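Local coordinates for putative ATPase, AAA family (Prochlorococcus marinus subsp. pastoris str. CCMP1986, PDB 3CTD) that probably acts as a DNA-dependent ATPase of the RarA/MGS1/WRNIP1 subfamily in the response to stalled replication, represented here by its C-terminal part, at the interface of chains A and B. Sequence-based numbering; all coordinates share one arbitrary frame. Chains: chain A/B, Putative ATPase, AAA family.

Contact 1: the interface of chains A and B. Residues chain A 51-52, 55, 118; chain B 128, 131, 183-184.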
# COMPACT_ATOMS: atom_id res chain seq x y z
N PRO A 51 -20.64 -7.29 10.02
CA PRO A 51 -19.71 -8.27 9.47
C PRO A 51 -20.32 -9.65 9.40
O PRO A 51 -19.88 -10.48 8.56
CB PRO A 51 -18.53 -8.26 10.43
CG PRO A 51 -19.02 -7.54 11.68
CD PRO A 51 -20.12 -6.59 11.21
N ASP A 52 -21.36 -9.90 10.21
CA ASP A 52 -21.97 -11.23 10.25
C ASP A 52 -22.83 -11.49 9.03
O ASP A 52 -22.73 -12.54 8.42
CB ASP A 52 -22.75 -11.44 11.56
CG ASP A 52 -21.84 -11.33 12.77
OD1 ASP A 52 -20.94 -12.19 12.93
OD2 ASP A 52 -21.96 -10.34 13.51
N LEU A 55 -20.71 -11.94 5.91
CA LEU A 55 -20.17 -13.30 5.72
C LEU A 55 -21.28 -14.21 5.27
O LEU A 55 -21.13 -15.04 4.36
CB LEU A 55 -19.52 -13.85 6.98
CG LEU A 55 -18.26 -13.12 7.43
CD1 LEU A 55 -17.97 -13.51 8.81
CD2 LEU A 55 -17.06 -13.47 6.51
N LEU A 118 -14.79 -8.71 5.17
CA LEU A 118 -14.76 -8.25 6.55
C LEU A 118 -14.09 -6.89 6.69
O LEU A 118 -14.48 -6.06 7.51
CB LEU A 118 -14.05 -9.27 7.46
CG LEU A 118 -14.84 -10.56 7.70
CD1 LEU A 118 -13.90 -11.67 8.14
CD2 LEU A 118 -15.93 -10.33 8.72
N SER B 128 -9.40 -14.74 12.55
CA SER B 128 -10.81 -14.36 12.46
C SER B 128 -11.43 -14.42 11.04
O SER B 128 -12.64 -14.48 10.91
CB SER B 128 -11.11 -13.03 13.16
OG SER B 128 -10.84 -11.90 12.35
N SER B 131 -13.98 -17.33 9.99
CA SER B 131 -15.40 -17.11 10.22
C SER B 131 -16.26 -17.50 9.05
O SER B 131 -17.38 -17.97 9.24
CB SER B 131 -15.63 -15.64 10.47
OG SER B 131 -15.14 -15.34 11.76
N PHE B 183 -21.22 -14.71 13.59
CA PHE B 183 -20.21 -15.51 12.90
C PHE B 183 -18.78 -15.05 13.14
O PHE B 183 -17.86 -15.87 13.20
CB PHE B 183 -20.48 -15.56 11.40
CG PHE B 183 -21.79 -16.19 11.04
CD1 PHE B 183 -22.04 -17.54 11.31
CD2 PHE B 183 -22.78 -15.44 10.43
CE1 PHE B 183 -23.26 -18.12 10.98
CE2 PHE B 183 -23.98 -16.00 10.09
CZ PHE B 183 -24.23 -17.34 10.35
N TRP B 184 -18.59 -13.75 13.33
CA TRP B 184 -17.24 -13.19 13.49
C TRP B 184 -16.99 -12.59 14.88
O TRP B 184 -17.81 -11.84 15.36
CB TRP B 184 -17.04 -12.10 12.42
CG TRP B 184 -15.75 -11.34 12.51
CD1 TRP B 184 -14.52 -11.76 12.10
CD2 TRP B 184 -15.56 -9.99 13.00
NE1 TRP B 184 -13.57 -10.77 12.32
CE2 TRP B 184 -14.19 -9.68 12.87
CE3 TRP B 184 -16.41 -9.03 13.54
CZ2 TRP B 184 -13.66 -8.45 13.24
CZ3 TRP B 184 -15.87 -7.78 13.93
CH2 TRP B 184 -14.52 -7.51 13.76
O HOH W 1 -19.67 -10.40 14.87

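Contact 2: the interface of chains A and B. Residues chain A 37-38, 41, 57; chain B 147-148, 151.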
# COMPACT_ATOMS: atom_id res chain seq x y z
N ASP A 37 -29.70 -10.04 -6.41
CA ASP A 37 -30.33 -9.82 -5.12
C ASP A 37 -29.42 -10.25 -4.00
O ASP A 37 -29.41 -9.65 -2.93
CB ASP A 37 -31.66 -10.60 -5.03
CG ASP A 37 -32.76 -9.98 -5.89
OD1 ASP A 37 -32.63 -8.81 -6.26
OD2 ASP A 37 -33.77 -10.65 -6.17
N VAL A 38 -28.65 -11.32 -4.22
CA VAL A 38 -27.76 -11.76 -3.15
C VAL A 38 -26.60 -10.80 -3.02
O VAL A 38 -26.22 -10.45 -1.90
CB VAL A 38 -27.22 -13.20 -3.33
CG1 VAL A 38 -26.33 -13.54 -2.17
CG2 VAL A 38 -28.37 -14.19 -3.42
N ALA A 41 -27.65 -7.83 -1.27
CA ALA A 41 -27.78 -7.97 0.18
C ALA A 41 -26.40 -7.90 0.85
O ALA A 41 -26.21 -7.24 1.89
CB ALA A 41 -28.49 -9.27 0.52
N TRP A 57 -24.09 -13.53 3.52
CA TRP A 57 -24.32 -13.41 2.06
C TRP A 57 -23.11 -13.87 1.25
O TRP A 57 -23.27 -14.53 0.23
CB TRP A 57 -24.80 -12.01 1.65
CG TRP A 57 -26.09 -11.69 2.42
CD1 TRP A 57 -26.26 -10.73 3.38
CD2 TRP A 57 -27.36 -12.38 2.33
NE1 TRP A 57 -27.54 -10.76 3.87
CE2 TRP A 57 -28.24 -11.77 3.25
CE3 TRP A 57 -27.83 -13.47 1.58
CZ2 TRP A 57 -29.56 -12.21 3.46
CZ3 TRP A 57 -29.17 -13.90 1.76
CH2 TRP A 57 -30.00 -13.28 2.71
N VAL B 147 -33.78 -13.76 -0.14
CA VAL B 147 -33.24 -12.49 0.24
C VAL B 147 -34.35 -11.66 0.81
O VAL B 147 -35.42 -11.62 0.24
CB VAL B 147 -32.50 -11.78 -0.92
CG1 VAL B 147 -31.90 -10.48 -0.40
CG2 VAL B 147 -31.41 -12.66 -1.44
N PRO B 148 -34.12 -11.02 1.96
CA PRO B 148 -35.23 -10.15 2.40
C PRO B 148 -35.54 -9.08 1.34
O PRO B 148 -34.62 -8.55 0.71
CB PRO B 148 -34.71 -9.52 3.69
CG PRO B 148 -33.67 -10.54 4.22
CD PRO B 148 -33.13 -11.28 3.02
N LEU B 151 -33.63 -5.78 0.94
CA LEU B 151 -32.21 -5.99 0.68
C LEU B 151 -31.98 -6.41 -0.75
O LEU B 151 -30.84 -6.59 -1.14
CB LEU B 151 -31.60 -7.04 1.60
CG LEU B 151 -31.62 -6.72 3.10
CD1 LEU B 151 -30.94 -7.82 3.92
CD2 LEU B 151 -31.03 -5.36 3.36

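Contact 3: the interface of chains A and B. Residues chain A 56-57, 59-60, 63; chain B 135, 139, 145.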
# COMPACT_ATOMS: atom_id res chain seq x y z
N TYR A 56 -22.44 -14.02 5.87
CA TYR A 56 -23.56 -14.85 5.52
C TYR A 56 -23.87 -14.75 4.04
O TYR A 56 -23.89 -15.78 3.35
CB TYR A 56 -24.77 -14.54 6.37
CG TYR A 56 -25.95 -15.36 6.03
CD1 TYR A 56 -26.10 -16.64 6.57
CD2 TYR A 56 -26.94 -14.85 5.17
CE1 TYR A 56 -27.20 -17.41 6.25
CE2 TYR A 56 -28.01 -15.60 4.80
CZ TYR A 56 -28.15 -16.88 5.36
OH TYR A 56 -29.26 -17.60 5.03
N TRP A 57 -24.09 -13.53 3.52
CA TRP A 57 -24.32 -13.41 2.06
C TRP A 57 -23.11 -13.87 1.25
O TRP A 57 -23.27 -14.53 0.23
CB TRP A 57 -24.80 -12.01 1.65
CG TRP A 57 -26.09 -11.69 2.42
CD1 TRP A 57 -26.26 -10.73 3.38
CD2 TRP A 57 -27.36 -12.38 2.33
NE1 TRP A 57 -27.54 -10.76 3.87
CE2 TRP A 57 -28.24 -11.77 3.25
CE3 TRP A 57 -27.83 -13.47 1.58
CZ2 TRP A 57 -29.56 -12.21 3.46
CZ3 TRP A 57 -29.17 -13.90 1.76
CH2 TRP A 57 -30.00 -13.28 2.71
N ALA A 59 -20.99 -16.30 2.00
CA ALA A 59 -21.09 -17.79 1.96
C ALA A 59 -22.17 -18.24 1.04
O ALA A 59 -21.99 -19.18 0.29
CB ALA A 59 -21.28 -18.40 3.35
N ASN A 60 -23.30 -17.56 1.07
CA ASN A 60 -24.35 -17.83 0.10
C ASN A 60 -23.81 -17.75 -1.35
O ASN A 60 -24.01 -18.67 -2.15
CB ASN A 60 -25.52 -16.87 0.33
CG ASN A 60 -26.70 -17.19 -0.52
OD1 ASN A 60 -26.57 -17.39 -1.74
ND2 ASN A 60 -27.89 -17.19 0.08
N GLU A 63 -21.25 -20.90 -1.99
CA GLU A 63 -22.00 -22.15 -2.16
C GLU A 63 -22.78 -22.14 -3.47
O GLU A 63 -22.95 -23.20 -4.08
CB GLU A 63 -22.98 -22.43 -1.00
CG GLU A 63 -22.29 -22.49 0.34
CD GLU A 63 -21.45 -23.74 0.46
OE1 GLU A 63 -22.03 -24.84 0.32
OE2 GLU A 63 -20.22 -23.61 0.67
N ALA B 135 -20.31 -19.30 8.75
CA ALA B 135 -21.48 -18.88 8.01
C ALA B 135 -21.80 -19.86 6.88
O ALA B 135 -22.96 -20.09 6.57
CB ALA B 135 -21.29 -17.47 7.47
N ILE B 139 -25.30 -21.88 6.08
CA ILE B 139 -25.96 -21.92 4.78
C ILE B 139 -26.27 -23.37 4.46
O ILE B 139 -27.35 -23.69 4.00
CB ILE B 139 -25.05 -21.34 3.65
CG1 ILE B 139 -24.84 -19.84 3.84
CG2 ILE B 139 -25.57 -21.68 2.26
CD1 ILE B 139 -26.08 -19.04 3.52
N SER B 145 -33.15 -19.90 2.04
CA SER B 145 -32.28 -18.75 2.31
C SER B 145 -32.62 -17.65 1.32
O SER B 145 -31.85 -17.36 0.41
CB SER B 145 -30.80 -19.18 2.15
OG SER B 145 -29.89 -18.09 2.18
O HOH W 2 -30.11 -17.40 -1.87

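Contact 1: the interface of chains A and B
The N-terminal turn of helix 51-63 in chain A meets a loop of chain B at B:Phe183 and B:Trp184. Carboxylate oxygen OD1 of A:Asp52 accepts the backbone N-H groups of these two successive residues. The amide N of B:Trp184 lies 2.8 Å from OD1 of A:Asp52 and arrives nearly along the C-O axis, with 163° at the hydrogen. The amide N of B:Phe183 lies 2.6 Å from OD1 of A:Asp52 but comes from above the carboxylate plane, in a more bent bond. OD2 of A:Asp52 holds a water at 2.7 Å. A glycine in place of A:Asp52 would probably leave both loop amides without their acceptor and let the loop shift. The indole of B:Trp184 enters among apolar groups of chain A. CG of A:Pro51 touches CE3 of B:Trp184 at 3.5 Å. Methyl CD2 of A:Leu118 sits over one face, toward the rim. A chi1 of 175° swings the indole away from its own backbone N, toward these groups. Within chain B, NE1 of B:Trp184 donates to OG of B:Ser128 at 3.0 Å, which probably limits rotation of the ring. The one hydroxyl hydrogen of B:Ser131 can serve the carbonyl oxygen of B:Ser128 or B:Phe183, or be shared. This probably ties the loop to the 3-10 helix 128-130. Methyl CD1 of A:Leu55 packs on CB of B:Ser131 at 3.6 Å. The site joins helices 51-63 and 110-122 of chain A to the B loop and the start of helix 131-139.

Contact 2: the interface of chains A and B
B:Val147 reaches across to helix 35-47 of chain A with both methyl branches. CG1 of B:Val147 lies 3.7 Å from the methyl CB of A:Ala41. CG2 of B:Val147 meets CG2 of A:Val38 at 3.9 Å, the two valines lying at a slant to each other. With chi1 at -177°, CG1 of B:Val147 stands opposite its own backbone N and CG2 beside it. This splits the fork between A:Ala41 and A:Val38. A:Trp57, from helix 51-63, forms another wall of the apolar centre. The far end of its six-membered ring meets the ring methylene CD of B:Pro148, with CZ2 of A:Trp57 and CD of B:Pro148 3.7 Å apart. A:Ala41 supports the indole from within chain A. Its CB lies over one face, toward the rim. CD of B:Pro148 comes to the outer rim on the same side of the ring. The methyl of A:Ala41 also faces B:Leu151, whose CB is 4.0 Å from CB of A:Ala41. B:Leu151 belongs to the 3-10 helix 149-151. At the rim backbone oxygens come near. The carbonyl O of A:Asp37 touches CG1 of B:Val147 at 3.6 Å. The backbone O of B:Leu151 stands 3.4 Å from N of A:Ala41, too long to count as a hydrogen bond. The patch fits a chain B loop against two helices of chain A. It probably helps hold the two chains together in the deposited assembly, although the structure alone does not show whether this pairing serves the protein in the cell.

Contact 3: the interface of chains A and B
B:Ile139, at the end of helix 131-139, lies against helix 51-63 of chain A in this C-terminal part of a RarA/MGS1/WRNIP1-type AAA ATPase. It makes the main apolar contact with A:Tyr56. The terminal methyl CD1 of B:Ile139 sits over the face of the phenol ring, 3.8 Å from the centroid of the A:Tyr56 ring, as a CH-pi contact. A chi1 of 179° at A:Tyr56 directs the ring away from its backbone N and under this methyl. The other parts of B:Ile139 spread along the same helix. CG1 of B:Ile139 packs on the methyl CB of A:Ala59 at 3.9 Å. Branch methyl CG2 of B:Ile139 meets the aliphatic CG of A:Glu63, also at 3.9 Å, as the two side chains run past each other in opposite directions. B:Ala135 adds its CB near CA of A:Tyr56. The polar part of the contact gathers at B:Ser145. Hydroxyl OG of B:Ser145 donates to the phenol OH of A:Tyr56 at 3.0 Å. The amide nitrogen ND2 of A:Asn60 also lies 3.0 Å from OG of B:Ser145, where the serine can accept a hydrogen bond. OG can thus link both side chains of chain A. A water adds a second path, 3.0 Å from ND2 of A:Asn60 and 2.9 Å from the backbone O of B:Ser145. Within chain A, A:Trp57 lies beside the tyrosine. CD2 of A:Tyr56 stands above the centre of the indole, which probably helps to hold the phenol ring in place.

Helix 51-63 of chain A runs through all three contacts. The C-alpha centres of contact 1 and contact 3 are about 11 Å apart, and those of contact 2 and contact 3 about 10 Å. The centres of contact 1 and contact 2 are about 17 Å apart. A:Trp57 is shared by contact 2 and contact 3. On chain B, helix 131-139 serves contact 1 and contact 3. The three are likely to form neighbouring parts of one interface. The chains are copies of one protein, but the interface is not an exact two-fold. The deposited assembly holds four copies, and this pairing may not be the biological one.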